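Local coordinates for protein pyruvate formate-lyase 2 (Archaeoglobus fulgidus, PDB 2F3O) that belongs to the glycyl radical enzymes related to pyruvate formate-lyase and glycerol dehydratase, probably with lyase activity, though its own reaction is not established, at residues Val158-Trp170 against Pro243-Val257. Residues are numbered along the deposited sequence; the frame is centred on the assembly and turned at random.
Sequences VNYPYLLRRGFRW and PAEKPETFWEAVQFV
F256 meets the segment 158-170 with both a face and an edge of its ring: methyl CD2 of L164 lies over one face, 3.8 Å from the centroid of the F256 ring in a CH-pi contact, while CA of G167 sits at the edge. The ring is carried there by a CB that points toward segment 158-170, with CG anti to the backbone N (chi1 -170°). The L164 side chain crosses that of P247 at about a right angle, with L164 CD2 3.6 Å from P247 CG. The next residue of the helix after F256, V257, sets its CB over the centre of the Y160 ring, whose opposite face carries V158 CG1. With an alanine in place of Y160, V257 would probably lose the ring it packs on and Q261 its hydroxyl partner. Beside this apolar packing, a helix start illustrates how the first amides, which lack acceptors within the helix, find them elsewhere: helix 168-184, with G167 as N-cap, sends its first N-H groups to the loop preceding helix 250-267. F168 N donates to P243 O (3.1 Å) and R169 N to A244 O (3.0 Å), each in the carbonyl plane on a lone pair. Toward solvent, R169 NH2 forms a salt bridge with E245 OE1 (2.8 Å, a bent, weak hydrogen bond), while R169 NE forms one with E173. Farther out, R165 and R166 pair with D415 of the second subunit.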
loop_
_atom_site.group_PDB
_atom_site.type_symbol
_atom_site.label_atom_id
_atom_site.label_comp_id
_atom_site.label_asym_id
_atom_site.label_seq_id
_atom_site.Cartn_x
_atom_site.Cartn_y
_atom_site.Cartn_z
ATOM N N VAL A 158 -5.920 -28.490 7.769
ATOM C CA VAL A 158 -4.539 -28.420 7.322
ATOM C C VAL A 158 -4.382 -28.661 5.833
ATOM O O VAL A 158 -4.976 -29.580 5.280
ATOM C CB VAL A 158 -3.768 -29.514 8.042
ATOM C CG1 VAL A 158 -2.326 -29.537 7.622
ATOM C CG2 VAL A 158 -3.900 -29.340 9.532
ATOM N N ASN A 159 -3.594 -27.828 5.169
ATOM C CA ASN A 159 -3.392 -28.001 3.740
ATOM C C ASN A 159 -2.419 -29.147 3.428
ATOM O O ASN A 159 -1.248 -28.915 3.122
ATOM C CB ASN A 159 -2.904 -26.697 3.133
ATOM C CG ASN A 159 -3.022 -26.659 1.625
ATOM O OD1 ASN A 159 -3.127 -27.694 0.961
ATOM N ND2 ASN A 159 -2.954 -25.447 1.062
ATOM N N TYR A 160 -2.919 -30.377 3.487
ATOM C CA TYR A 160 -2.116 -31.526 3.111
ATOM C C TYR A 160 -1.642 -31.578 1.667
ATOM O O TYR A 160 -0.481 -31.911 1.446
ATOM C CB TYR A 160 -2.730 -32.844 3.582
ATOM C CG TYR A 160 -2.572 -32.968 5.073
ATOM C CD1 TYR A 160 -3.666 -32.955 5.911
ATOM C CD2 TYR A 160 -1.313 -33.029 5.641
ATOM C CE1 TYR A 160 -3.511 -33.030 7.281
ATOM C CE2 TYR A 160 -1.144 -33.097 7.006
ATOM C CZ TYR A 160 -2.243 -33.093 7.824
ATOM O OH TYR A 160 -2.084 -33.166 9.182
ATOM N N PRO A 161 -2.497 -31.226 0.680
ATOM C CA PRO A 161 -1.914 -31.209 -0.661
ATOM C C PRO A 161 -0.747 -30.231 -0.911
ATOM O O PRO A 161 0.083 -30.516 -1.768
ATOM C CB PRO A 161 -3.112 -30.897 -1.570
ATOM C CG PRO A 161 -4.135 -30.377 -0.714
ATOM C CD PRO A 161 -3.938 -30.939 0.635
ATOM N N TYR A 162 -0.683 -29.119 -0.168
ATOM C CA TYR A 162 0.462 -28.194 -0.225
ATOM C C TYR A 162 1.706 -28.907 0.298
ATOM O O TYR A 162 2.797 -28.805 -0.282
ATOM C CB TYR A 162 0.190 -26.942 0.634
ATOM C CG TYR A 162 1.245 -25.840 0.561
ATOM C CD1 TYR A 162 1.467 -25.155 -0.619
ATOM C CD2 TYR A 162 2.014 -25.482 1.683
ATOM C CE1 TYR A 162 2.396 -24.147 -0.703
ATOM C CE2 TYR A 162 2.971 -24.452 1.606
ATOM C CZ TYR A 162 3.156 -23.799 0.389
ATOM O OH TYR A 162 4.092 -22.788 0.226
ATOM N N LEU A 163 1.505 -29.631 1.396
ATOM C CA LEU A 163 2.566 -30.326 2.089
ATOM C C LEU A 163 3.060 -31.485 1.246
ATOM O O LEU A 163 4.266 -31.646 1.061
ATOM C CB LEU A 163 2.082 -30.805 3.464
ATOM C CG LEU A 163 1.832 -29.674 4.473
ATOM C CD1 LEU A 163 1.325 -30.202 5.791
ATOM C CD2 LEU A 163 3.088 -28.825 4.684
ATOM N N LEU A 164 2.122 -32.237 0.668
ATOM C CA LEU A 164 2.440 -33.484 -0.042
ATOM C C LEU A 164 3.173 -33.258 -1.341
ATOM O O LEU A 164 3.771 -34.187 -1.863
ATOM C CB LEU A 164 1.185 -34.339 -0.288
ATOM C CG LEU A 164 0.554 -34.892 0.996
ATOM C CD1 LEU A 164 -0.902 -35.281 0.813
ATOM C CD2 LEU A 164 1.319 -36.024 1.569
ATOM N N ARG A 165 3.117 -32.025 -1.846
ATOM C CA ARG A 165 3.785 -31.632 -3.086
ATOM C C ARG A 165 5.173 -31.035 -2.836
ATOM O O ARG A 165 5.890 -30.685 -3.772
ATOM C CB ARG A 165 2.916 -30.658 -3.883
ATOM C CG ARG A 165 1.756 -31.345 -4.566
ATOM C CD ARG A 165 0.914 -30.400 -5.436
ATOM N NE ARG A 165 0.066 -29.500 -4.632
ATOM C CZ ARG A 165 -1.271 -29.450 -4.660
ATOM N NH1 ARG A 165 -1.967 -30.250 -5.467
ATOM N NH2 ARG A 165 -1.908 -28.578 -3.880
ATOM N N ARG A 166 5.550 -30.935 -1.567
ATOM C CA ARG A 166 6.821 -30.345 -1.199
ATOM C C ARG A 166 7.607 -31.232 -0.239
ATOM O O ARG A 166 8.756 -31.596 -0.505
ATOM C CB ARG A 166 6.576 -29.010 -0.542
ATOM C CG ARG A 166 6.469 -27.852 -1.501
ATOM C CD ARG A 166 5.496 -26.818 -0.933
ATOM N NE ARG A 166 4.374 -26.767 -1.838
ATOM C CZ ARG A 166 4.224 -25.799 -2.715
ATOM N NH1 ARG A 166 5.065 -24.786 -2.700
ATOM N NH2 ARG A 166 3.217 -25.815 -3.551
ATOM N N GLY A 167 7.002 -31.567 0.894
ATOM C CA GLY A 167 7.700 -32.338 1.910
ATOM C C GLY A 167 8.565 -31.397 2.724
ATOM O O GLY A 167 8.904 -30.302 2.271
ATOM N N PHE A 168 8.947 -31.821 3.921
ATOM C CA PHE A 168 9.542 -30.884 4.854
ATOM C C PHE A 168 11.018 -30.583 4.629
ATOM O O PHE A 168 11.538 -29.603 5.152
ATOM C CB PHE A 168 9.237 -31.279 6.294
ATOM C CG PHE A 168 7.849 -30.907 6.731
ATOM C CD1 PHE A 168 6.762 -31.667 6.366
ATOM C CD2 PHE A 168 7.637 -29.784 7.497
ATOM C CE1 PHE A 168 5.493 -31.321 6.754
ATOM C CE2 PHE A 168 6.364 -29.431 7.892
ATOM C CZ PHE A 168 5.288 -30.200 7.521
ATOM N N ARG A 169 11.678 -31.393 3.808
ATOM C CA ARG A 169 13.047 -31.099 3.419
ATOM C C ARG A 169 13.062 -29.946 2.432
ATOM O O ARG A 169 14.069 -29.240 2.313
ATOM C CB ARG A 169 13.725 -32.308 2.790
ATOM C CG ARG A 169 15.273 -32.357 2.971
ATOM C CD ARG A 169 15.923 -33.268 1.931
ATOM N NE ARG A 169 15.872 -32.660 0.603
ATOM C CZ ARG A 169 15.712 -33.337 -0.526
ATOM N NH1 ARG A 169 15.688 -32.708 -1.699
ATOM N NH2 ARG A 169 15.575 -34.646 -0.481
ATOM N N TRP A 170 11.947 -29.752 1.726
ATOM C CA TRP A 170 11.825 -28.614 0.830
ATOM C C TRP A 170 11.776 -27.359 1.656
ATOM O O TRP A 170 12.459 -26.397 1.349
ATOM C CB TRP A 170 10.571 -28.701 -0.034
ATOM C CG TRP A 170 10.514 -27.625 -1.048
ATOM C CD1 TRP A 170 11.163 -27.602 -2.241
ATOM C CD2 TRP A 170 9.783 -26.394 -0.962
ATOM N NE1 TRP A 170 10.888 -26.439 -2.907
ATOM C CE2 TRP A 170 10.039 -25.676 -2.147
ATOM C CE3 TRP A 170 8.948 -25.819 0.009
ATOM C CZ2 TRP A 170 9.476 -24.409 -2.400
ATOM C CZ3 TRP A 170 8.379 -24.560 -0.256
ATOM C CH2 TRP A 170 8.650 -23.876 -1.445
ATOM N N PRO A 243 8.142 -37.687 6.566
ATOM C CA PRO A 243 7.440 -36.438 6.395
ATOM C C PRO A 243 8.377 -35.508 5.591
ATOM O O PRO A 243 8.007 -34.395 5.263
ATOM C CB PRO A 243 7.242 -35.947 7.833
ATOM C CG PRO A 243 8.251 -36.737 8.670
ATOM C CD PRO A 243 9.062 -37.622 7.708
ATOM N N ALA A 244 9.567 -35.997 5.227
ATOM C CA ALA A 244 10.637 -35.166 4.692
ATOM C C ALA A 244 10.610 -35.090 3.168
ATOM O O ALA A 244 10.884 -34.044 2.589
ATOM C CB ALA A 244 11.985 -35.660 5.191
ATOM N N GLU A 245 10.268 -36.195 2.521
ATOM C CA GLU A 245 10.162 -36.231 1.062
ATOM C C GLU A 245 8.719 -36.268 0.618
ATOM O O GLU A 245 7.841 -36.619 1.395
ATOM C CB GLU A 245 10.866 -37.467 0.501
ATOM C CG GLU A 245 12.299 -37.641 0.953
ATOM C CD GLU A 245 13.160 -36.449 0.589
ATOM O OE1 GLU A 245 14.006 -36.039 1.421
ATOM O OE2 GLU A 245 12.993 -35.909 -0.531
ATOM N N LYS A 246 8.478 -35.899 -0.634
ATOM C CA LYS A 246 7.181 -36.142 -1.259
ATOM C C LYS A 246 6.957 -37.633 -1.307
ATOM O O LYS A 246 7.845 -38.373 -1.748
ATOM C CB LYS A 246 7.156 -35.622 -2.682
ATOM C CG LYS A 246 6.960 -34.160 -2.797
ATOM C CD LYS A 246 7.305 -33.754 -4.175
ATOM C CE LYS A 246 8.616 -34.403 -4.521
ATOM N NZ LYS A 246 9.407 -33.578 -5.458
ATOM N N PRO A 247 5.802 -38.085 -0.810
ATOM C CA PRO A 247 5.422 -39.479 -0.900
ATOM C C PRO A 247 5.085 -39.915 -2.327
ATOM O O PRO A 247 4.654 -39.088 -3.148
ATOM C CB PRO A 247 4.186 -39.556 -0.008
ATOM C CG PRO A 247 3.679 -38.218 0.040
ATOM C CD PRO A 247 4.814 -37.291 -0.074
ATOM N N GLU A 248 5.292 -41.203 -2.620
ATOM C CA GLU A 248 4.929 -41.763 -3.930
ATOM C C GLU A 248 3.888 -42.884 -3.872
ATOM O O GLU A 248 3.207 -43.175 -4.868
ATOM C CB GLU A 248 6.169 -42.210 -4.684
ATOM C CG GLU A 248 6.751 -41.109 -5.540
ATOM C CD GLU A 248 8.259 -41.148 -5.557
ATOM O OE1 GLU A 248 8.853 -41.181 -4.456
ATOM O OE2 GLU A 248 8.845 -41.150 -6.664
ATOM N N THR A 249 3.761 -43.515 -2.711
ATOM C CA THR A 249 2.759 -44.552 -2.543
ATOM C C THR A 249 1.647 -44.067 -1.596
ATOM O O THR A 249 1.810 -43.060 -0.913
ATOM C CB THR A 249 3.387 -45.893 -2.052
ATOM O OG1 THR A 249 3.636 -45.832 -0.643
ATOM C CG2 THR A 249 4.692 -46.187 -2.786
ATOM N N PHE A 250 0.527 -44.787 -1.576
ATOM C CA PHE A 250 -0.615 -44.452 -0.745
ATOM C C PHE A 250 -0.277 -44.599 0.732
ATOM O O PHE A 250 -0.694 -43.786 1.565
ATOM C CB PHE A 250 -1.808 -45.333 -1.150
ATOM C CG PHE A 250 -3.037 -45.158 -0.299
ATOM C CD1 PHE A 250 -3.943 -44.151 -0.574
ATOM C CD2 PHE A 250 -3.315 -46.032 0.745
ATOM C CE1 PHE A 250 -5.087 -43.992 0.202
ATOM C CE2 PHE A 250 -4.457 -45.879 1.526
ATOM C CZ PHE A 250 -5.343 -44.858 1.255
ATOM N N TRP A 251 0.486 -45.634 1.058
ATOM C CA TRP A 251 0.854 -45.878 2.438
ATOM C C TRP A 251 1.782 -44.750 2.867
ATOM O O TRP A 251 1.646 -44.214 3.973
ATOM C CB TRP A 251 1.544 -47.237 2.563
ATOM C CG TRP A 251 1.738 -47.780 3.967
ATOM C CD1 TRP A 251 1.637 -47.101 5.160
ATOM C CD2 TRP A 251 2.119 -49.118 4.307
ATOM N NE1 TRP A 251 1.915 -47.941 6.213
ATOM C CE2 TRP A 251 2.214 -49.183 5.717
ATOM C CE3 TRP A 251 2.385 -50.271 3.559
ATOM C CZ2 TRP A 251 2.558 -50.358 6.385
ATOM C CZ3 TRP A 251 2.722 -51.432 4.226
ATOM C CH2 TRP A 251 2.803 -51.469 5.621
ATOM N N GLU A 252 2.695 -44.376 1.972
ATOM C CA GLU A 252 3.601 -43.277 2.235
ATOM C C GLU A 252 2.864 -41.948 2.444
ATOM O O GLU A 252 3.206 -41.186 3.352
ATOM C CB GLU A 252 4.591 -43.148 1.103
ATOM C CG GLU A 252 5.774 -44.045 1.233
ATOM C CD GLU A 252 6.558 -44.102 -0.055
ATOM O OE1 GLU A 252 7.010 -45.213 -0.415
ATOM O OE2 GLU A 252 6.691 -43.045 -0.721
ATOM N N ALA A 253 1.843 -41.692 1.623
ATOM C CA ALA A 253 0.981 -40.521 1.800
ATOM C C ALA A 253 0.250 -40.546 3.129
ATOM O O ALA A 253 0.321 -39.573 3.849
ATOM C CB ALA A 253 -0.001 -40.370 0.664
ATOM N N VAL A 254 -0.411 -41.650 3.479
ATOM C CA VAL A 254 -1.194 -41.667 4.727
ATOM C C VAL A 254 -0.319 -41.559 5.977
ATOM O O VAL A 254 -0.715 -40.945 6.970
ATOM C CB VAL A 254 -2.155 -42.875 4.817
ATOM C CG1 VAL A 254 -2.944 -42.852 6.118
ATOM C CG2 VAL A 254 -3.120 -42.872 3.654
ATOM N N GLN A 255 0.897 -42.100 5.904
ATOM C CA GLN A 255 1.832 -41.966 7.018
ATOM C C GLN A 255 2.388 -40.542 7.121
ATOM O O GLN A 255 2.582 -40.027 8.242
ATOM C CB GLN A 255 2.949 -43.003 6.940
ATOM C CG GLN A 255 3.955 -42.949 8.101
ATOM C CD GLN A 255 3.338 -43.165 9.470
ATOM O OE1 GLN A 255 3.057 -44.278 9.862
ATOM N NE2 GLN A 255 3.168 -42.100 10.209
ATOM N N PHE A 256 2.607 -39.907 5.963
ATOM C CA PHE A 256 2.932 -38.474 5.906
ATOM C C PHE A 256 1.923 -37.647 6.690
ATOM O O PHE A 256 2.287 -37.059 7.713
ATOM C CB PHE A 256 2.971 -37.978 4.464
ATOM C CG PHE A 256 3.527 -36.589 4.291
ATOM C CD1 PHE A 256 2.882 -35.473 4.814
ATOM C CD2 PHE A 256 4.675 -36.395 3.536
ATOM C CE1 PHE A 256 3.385 -34.214 4.626
ATOM C CE2 PHE A 256 5.184 -35.122 3.342
ATOM C CZ PHE A 256 4.535 -34.029 3.890
ATOM N N VAL A 257 0.672 -37.606 6.212
ATOM C CA VAL A 257 -0.361 -36.811 6.872
ATOM C C VAL A 257 -0.497 -37.102 8.374
ATOM O O VAL A 257 -0.521 -36.160 9.166
ATOM C CB VAL A 257 -1.739 -36.736 6.108
ATOM C CG1 VAL A 257 -1.795 -37.628 4.917
ATOM C CG2 VAL A 257 -2.933 -36.980 7.043
HETATM O O HOH W 1 9.604 -31.430 -3.158
#